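N-acetylmuramoyl-L-alanine amidase domain-containing protein SAOUHSC_02979 (Staphylococcus aureus, PDB 5T1Q) probably hydrolyses amide bonds of the bacterial cell wall as a secreted amidase, here represented by its glucosaminidase-like and CHAP domains. Local coordinates at residues A[62-76]-A[211-223]. Sequence-based numbering, arbitrary orientation.
Sequences QFVKSIAKDAHRIGQ and FDDERMPDLDKYE
H72 and M216 meet where an irregular run, 211-223, passes alongside residues 62-76 of helix 58-78, kinked near K69 and D70, in the glucosaminidase-like, lysozyme-clan domain. Residues 211-214 first run along with the helix, the CA atoms of H72 and F211 lying 5.5 Å apart and E214 facing Q76. The chain then turns at 214-215 and returns antiparallel to the helix through a short 3-10 turn at 219-220, with the CA atoms of K65 and L219 6.9 Å apart and E223 nearest Q62.

H72 reaches into the bend at 211-215. With CG anti to the backbone N (chi1 174°), its imidazole is directed at the carbonyls there, and NE2 donates to D213 O at 2.8 Å, nearly in line with the C=O although bent at the hydrogen (135°). M216, a selenomethionine, lies on one face of the ring, its CB 3.6 Å from the centroid and almost on the normal, a CH-pi contact; Q76 CG is on the opposite face. Beyond the ring SE passes K69 CA, and CE reaches A68 CB.

A68 is the small residue at the middle. Its CB sits over the face of the F211 ring, 3.7 Å from CE1, while L219 CD2 approaches the same methyl. V64 CG1 packs on Y222, 3.7 Å from CZ; Y222 OH is hydrogen-bonded to the backbone O of Y206, and V64 also touches I90 of helix 82-93.

Polar groups finish both ends. A water lies within bonding distance of H72 O and F211 O. At the other end K65, fully extended beyond CG, forms a salt bridge from NZ to E223 OE2, the hydrogen bond in it weak, and a second water donates to L219 O at 2.8 Å and accepts from E223 N.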
loop_
_atom_site.group_PDB
_atom_site.type_symbol
_atom_site.label_atom_id
_atom_site.label_comp_id
_atom_site.label_asym_id
_atom_site.label_seq_id
_atom_site.Cartn_x
_atom_site.Cartn_y
_atom_site.Cartn_z
ATOM N N GLN A 62 5.049 -16.190 2.143
ATOM C CA GLN A 62 4.071 -17.247 2.403
ATOM C C GLN A 62 2.789 -17.064 1.560
ATOM O O GLN A 62 2.194 -18.040 1.118
ATOM C CB GLN A 62 3.744 -17.330 3.896
ATOM C CG GLN A 62 4.942 -17.696 4.768
ATOM C CD GLN A 62 5.517 -19.074 4.447
ATOM O OE1 GLN A 62 4.779 -20.051 4.251
ATOM N NE2 GLN A 62 6.840 -19.161 4.409
ATOM N N PHE A 63 2.382 -15.819 1.328
ATOM C CA PHE A 63 1.207 -15.550 0.495
ATOM C C PHE A 63 1.469 -16.000 -0.950
ATOM O O PHE A 63 0.589 -16.554 -1.601
ATOM C CB PHE A 63 0.843 -14.065 0.555
ATOM C CG PHE A 63 -0.270 -13.677 -0.363
ATOM C CD1 PHE A 63 -1.594 -13.945 -0.023
ATOM C CD2 PHE A 63 -0.004 -13.027 -1.566
ATOM C CE1 PHE A 63 -2.632 -13.572 -0.870
ATOM C CE2 PHE A 63 -1.039 -12.652 -2.415
ATOM C CZ PHE A 63 -2.352 -12.928 -2.067
ATOM N N VAL A 64 2.682 -15.762 -1.439
ATOM C CA VAL A 64 3.061 -16.202 -2.773
ATOM C C VAL A 64 2.936 -17.728 -2.870
ATOM O O VAL A 64 2.401 -18.239 -3.853
ATOM C CB VAL A 64 4.494 -15.744 -3.144
ATOM C CG1 VAL A 64 4.994 -16.451 -4.395
ATOM C CG2 VAL A 64 4.536 -14.237 -3.350
ATOM N N LYS A 65 3.408 -18.445 -1.845
ATOM C CA LYS A 65 3.327 -19.916 -1.846
ATOM C C LYS A 65 1.894 -20.429 -1.765
ATOM O O LYS A 65 1.597 -21.490 -2.289
ATOM C CB LYS A 65 4.125 -20.521 -0.694
ATOM C CG LYS A 65 5.627 -20.324 -0.772
ATOM C CD LYS A 65 6.277 -20.964 0.449
ATOM C CE LYS A 65 7.776 -20.751 0.506
ATOM N NZ LYS A 65 8.366 -21.409 1.715
ATOM N N SER A 66 1.014 -19.676 -1.111
ATOM C CA SER A 66 -0.390 -20.081 -0.981
ATOM C C SER A 66 -1.150 -20.044 -2.311
ATOM O O SER A 66 -2.194 -20.678 -2.421
ATOM C CB SER A 66 -1.140 -19.190 0.017
ATOM O OG SER A 66 -1.374 -17.895 -0.523
ATOM N N ILE A 67 -0.643 -19.298 -3.303
ATOM C CA ILE A 67 -1.325 -19.178 -4.608
ATOM C C ILE A 67 -0.454 -19.355 -5.858
ATOM O O ILE A 67 -0.981 -19.298 -6.969
ATOM C CB ILE A 67 -2.053 -17.814 -4.738
ATOM C CG1 ILE A 67 -1.052 -16.649 -4.770
ATOM C CG2 ILE A 67 -3.068 -17.646 -3.618
ATOM C CD1 ILE A 67 -1.690 -15.307 -5.020
ATOM N N ALA A 68 0.853 -19.579 -5.698
ATOM C CA ALA A 68 1.742 -19.724 -6.868
ATOM C C ALA A 68 1.344 -20.895 -7.778
ATOM O O ALA A 68 1.450 -20.789 -9.004
ATOM C CB ALA A 68 3.197 -19.872 -6.437
ATOM N N LYS A 69 0.881 -21.993 -7.177
ATOM C CA LYS A 69 0.479 -23.156 -7.964
ATOM C C LYS A 69 -0.759 -22.854 -8.803
ATOM O O LYS A 69 -0.768 -23.113 -9.999
ATOM C CB LYS A 69 0.246 -24.398 -7.095
ATOM C CG LYS A 69 -0.109 -25.619 -7.929
ATOM C CD LYS A 69 -0.286 -26.883 -7.112
ATOM C CE LYS A 69 -0.717 -28.016 -8.021
ATOM N NZ LYS A 69 -1.065 -29.238 -7.257
ATOM N N ASP A 70 -1.799 -22.317 -8.170
ATOM C CA ASP A 70 -3.035 -21.993 -8.888
ATOM C C ASP A 70 -2.797 -20.900 -9.940
ATOM O O ASP A 70 -3.346 -20.976 -11.039
ATOM C CB ASP A 70 -4.167 -21.619 -7.917
ATOM C CG ASP A 70 -4.685 -22.823 -7.107
ATOM O OD1 ASP A 70 -4.541 -23.978 -7.562
ATOM O OD2 ASP A 70 -5.277 -22.607 -6.022
ATOM N N ALA A 71 -1.957 -19.916 -9.613
ATOM C CA ALA A 71 -1.619 -18.837 -10.563
ATOM C C ALA A 71 -0.845 -19.378 -11.763
ATOM O O ALA A 71 -1.070 -18.946 -12.896
ATOM C CB ALA A 71 -0.824 -17.745 -9.881
ATOM N N HIS A 72 0.063 -20.324 -11.510
ATOM C CA HIS A 72 0.831 -20.959 -12.590
ATOM C C HIS A 72 -0.058 -21.703 -13.600
ATOM O O HIS A 72 0.085 -21.516 -14.804
ATOM C CB HIS A 72 1.871 -21.932 -12.036
ATOM C CG HIS A 72 2.572 -22.714 -13.099
ATOM N ND1 HIS A 72 2.160 -23.972 -13.488
ATOM C CD2 HIS A 72 3.614 -22.396 -13.901
ATOM C CE1 HIS A 72 2.938 -24.405 -14.462
ATOM N NE2 HIS A 72 3.830 -23.469 -14.731
ATOM N N ARG A 73 -0.944 -22.561 -13.093
ATOM C CA ARG A 73 -1.861 -23.353 -13.938
ATOM C C ARG A 73 -2.827 -22.424 -14.691
ATOM O O ARG A 73 -3.039 -22.581 -15.897
ATOM C CB ARG A 73 -2.650 -24.349 -13.078
ATOM C CG ARG A 73 -3.495 -25.367 -13.851
ATOM C CD ARG A 73 -4.499 -26.093 -12.948
ATOM N NE ARG A 73 -5.402 -25.142 -12.272
ATOM C CZ ARG A 73 -5.282 -24.691 -11.012
ATOM N NH1 ARG A 73 -4.312 -25.124 -10.198
ATOM N NH2 ARG A 73 -6.165 -23.806 -10.548
ATOM N N ILE A 74 -3.417 -21.473 -13.966
ATOM C CA ILE A 74 -4.319 -20.479 -14.567
ATOM C C ILE A 74 -3.599 -19.691 -15.674
ATOM O O ILE A 74 -4.178 -19.452 -16.739
ATOM C CB ILE A 74 -4.931 -19.538 -13.507
ATOM C CG1 ILE A 74 -5.996 -20.302 -12.710
ATOM C CG2 ILE A 74 -5.579 -18.319 -14.162
ATOM C CD1 ILE A 74 -6.569 -19.542 -11.531
ATOM N N GLY A 75 -2.338 -19.344 -15.440
ATOM C CA GLY A 75 -1.544 -18.626 -16.432
ATOM C C GLY A 75 -1.385 -19.366 -17.753
ATOM O O GLY A 75 -1.711 -18.825 -18.816
ATOM N N GLN A 76 -0.911 -20.612 -17.689
ATOM C CA GLN A 76 -0.690 -21.427 -18.898
ATOM C C GLN A 76 -1.964 -21.693 -19.692
ATOM O O GLN A 76 -1.968 -21.590 -20.919
ATOM C CB GLN A 76 -0.043 -22.779 -18.540
ATOM C CG GLN A 76 1.344 -22.669 -17.921
ATOM C CD GLN A 76 2.373 -22.086 -18.870
ATOM O OE1 GLN A 76 3.046 -21.111 -18.549
ATOM N NE2 GLN A 76 2.476 -22.658 -20.051
ATOM N N PHE A 211 7.259 -18.330 -12.394
ATOM C CA PHE A 211 5.952 -18.998 -12.467
ATOM C C PHE A 211 5.255 -18.777 -13.822
ATOM O O PHE A 211 4.101 -19.177 -13.999
ATOM C CB PHE A 211 5.045 -18.515 -11.327
ATOM C CG PHE A 211 5.662 -18.663 -9.960
ATOM C CD1 PHE A 211 5.877 -19.927 -9.413
ATOM C CD2 PHE A 211 6.022 -17.543 -9.215
ATOM C CE1 PHE A 211 6.443 -20.068 -8.158
ATOM C CE2 PHE A 211 6.583 -17.680 -7.955
ATOM C CZ PHE A 211 6.796 -18.943 -7.428
ATOM N N ASP A 212 5.953 -18.145 -14.767
ATOM C CA ASP A 212 5.402 -17.864 -16.091
ATOM C C ASP A 212 5.666 -18.981 -17.102
ATOM O O ASP A 212 4.968 -19.070 -18.097
ATOM C CB ASP A 212 5.971 -16.546 -16.650
ATOM C CG ASP A 212 5.443 -15.315 -15.928
ATOM O OD1 ASP A 212 4.402 -15.415 -15.241
ATOM O OD2 ASP A 212 6.056 -14.230 -16.075
ATOM N N ASP A 213 6.661 -19.823 -16.838
ATOM C CA ASP A 213 7.044 -20.891 -17.757
ATOM C C ASP A 213 6.174 -22.141 -17.632
ATOM O O ASP A 213 5.390 -22.284 -16.687
ATOM C CB ASP A 213 8.530 -21.228 -17.556
ATOM C CG ASP A 213 9.446 -20.057 -17.899
ATOM O OD1 ASP A 213 9.033 -19.168 -18.676
ATOM O OD2 ASP A 213 10.592 -20.036 -17.413
ATOM N N GLU A 214 6.358 -23.046 -18.599
ATOM C CA GLU A 214 5.588 -24.288 -18.723
ATOM C C GLU A 214 5.632 -25.143 -17.464
ATOM O O GLU A 214 4.590 -25.484 -16.904
ATOM C CB GLU A 214 6.083 -25.111 -19.929
ATOM C CG GLU A 214 5.823 -24.487 -21.304
ATOM C CD GLU A 214 6.482 -23.121 -21.518
ATOM O OE1 GLU A 214 7.451 -22.782 -20.790
ATOM O OE2 GLU A 214 6.024 -22.384 -22.426
ATOM N N ARG A 215 6.835 -25.510 -17.037
ATOM C CA ARG A 215 6.975 -26.300 -15.827
ATOM C C ARG A 215 7.187 -25.357 -14.669
ATOM O O ARG A 215 7.977 -24.412 -14.752
ATOM C CB ARG A 215 8.116 -27.317 -15.921
ATOM C CG ARG A 215 7.967 -28.305 -17.083
ATOM C CD ARG A 215 8.554 -29.675 -16.765
ATOM N NE ARG A 215 9.911 -29.618 -16.215
ATOM C CZ ARG A 215 10.606 -30.682 -15.809
ATOM N NH1 ARG A 215 11.833 -30.520 -15.318
ATOM N NH2 ARG A 215 10.090 -31.908 -15.887
HETATM N N MSE A 216 6.453 -25.600 -13.593
HETATM C CA MSE A 216 6.585 -24.780 -12.423
HETATM C C MSE A 216 7.709 -25.309 -11.582
HETATM O O MSE A 216 7.885 -26.526 -11.503
HETATM C CB MSE A 216 5.318 -24.830 -11.615
HETATM C CG MSE A 216 5.241 -23.523 -10.844
HETATM SE SE MSE A 216 3.770 -23.750 -9.608
HETATM C CE MSE A 216 4.668 -23.280 -7.921
ATOM N N PRO A 217 8.472 -24.426 -10.936
ATOM C CA PRO A 217 9.568 -24.891 -10.079
ATOM C C PRO A 217 9.102 -25.457 -8.747
ATOM O O PRO A 217 7.903 -25.463 -8.443
ATOM C CB PRO A 217 10.393 -23.622 -9.819
ATOM C CG PRO A 217 10.088 -22.724 -10.946
ATOM C CD PRO A 217 8.681 -23.027 -11.368
ATOM N N ASP A 218 10.079 -25.901 -7.962
ATOM C CA ASP A 218 9.848 -26.430 -6.633
ATOM C C ASP A 218 9.693 -25.241 -5.682
ATOM O O ASP A 218 10.575 -24.380 -5.601
ATOM C CB ASP A 218 11.036 -27.324 -6.232
ATOM C CG ASP A 218 10.910 -27.918 -4.824
ATOM O OD1 ASP A 218 9.915 -27.664 -4.116
ATOM O OD2 ASP A 218 11.836 -28.656 -4.423
ATOM N N LEU A 219 8.556 -25.182 -4.988
ATOM C CA LEU A 219 8.296 -24.119 -4.013
ATOM C C LEU A 219 9.219 -24.189 -2.787
ATOM O O LEU A 219 9.358 -23.202 -2.069
ATOM C CB LEU A 219 6.841 -24.153 -3.546
ATOM C CG LEU A 219 5.766 -23.755 -4.547
ATOM C CD1 LEU A 219 4.401 -24.030 -3.941
ATOM C CD2 LEU A 219 5.904 -22.287 -4.945
ATOM N N ASP A 220 9.831 -25.346 -2.535
ATOM C CA ASP A 220 10.767 -25.465 -1.404
ATOM C C ASP A 220 12.072 -24.678 -1.643
ATOM O O ASP A 220 12.773 -24.355 -0.680
ATOM C CB ASP A 220 11.059 -26.933 -1.061
ATOM C CG ASP A 220 9.825 -27.669 -0.534
ATOM O OD1 ASP A 220 8.696 -27.142 -0.662
ATOM O OD2 ASP A 220 9.984 -28.786 -0.002
ATOM N N LYS A 221 12.389 -24.381 -2.911
ATOM C CA LYS A 221 13.568 -23.563 -3.256
ATOM C C LYS A 221 13.181 -22.136 -3.697
ATOM O O LYS A 221 14.003 -21.408 -4.270
ATOM C CB LYS A 221 14.433 -24.232 -4.339
ATOM C CG LYS A 221 13.793 -24.382 -5.717
ATOM C CD LYS A 221 14.825 -24.690 -6.804
ATOM C CE LYS A 221 15.623 -25.968 -6.555
ATOM N NZ LYS A 221 14.770 -27.191 -6.532
ATOM N N TYR A 222 11.941 -21.734 -3.417
ATOM C CA TYR A 222 11.483 -20.403 -3.804
ATOM C C TYR A 222 12.163 -19.290 -3.007
ATOM O O TYR A 222 12.694 -18.349 -3.589
ATOM C CB TYR A 222 9.963 -20.274 -3.668
ATOM C CG TYR A 222 9.498 -18.852 -3.839
ATOM C CD1 TYR A 222 9.654 -18.189 -5.056
ATOM C CD2 TYR A 222 8.921 -18.156 -2.781
ATOM C CE1 TYR A 222 9.248 -16.873 -5.210
ATOM C CE2 TYR A 222 8.505 -16.849 -2.933
ATOM C CZ TYR A 222 8.669 -16.214 -4.149
ATOM O OH TYR A 222 8.253 -14.915 -4.280
ATOM N N GLU A 223 12.147 -19.393 -1.683
ATOM C CA GLU A 223 12.760 -18.352 -0.854
ATOM C C GLU A 223 14.249 -18.161 -1.142
ATOM O O GLU A 223 14.782 -17.073 -0.967
ATOM C CB GLU A 223 12.496 -18.589 0.632
ATOM C CG GLU A 223 11.019 -18.469 0.991
ATOM C CD GLU A 223 10.755 -18.347 2.485
ATOM O OE1 GLU A 223 11.674 -17.956 3.240
ATOM O OE2 GLU A 223 9.606 -18.612 2.902
HETATM O O HOH W 1 10.944 -21.700 -0.382
HETATM O O HOH W 2 1.930 -19.898 -15.719
#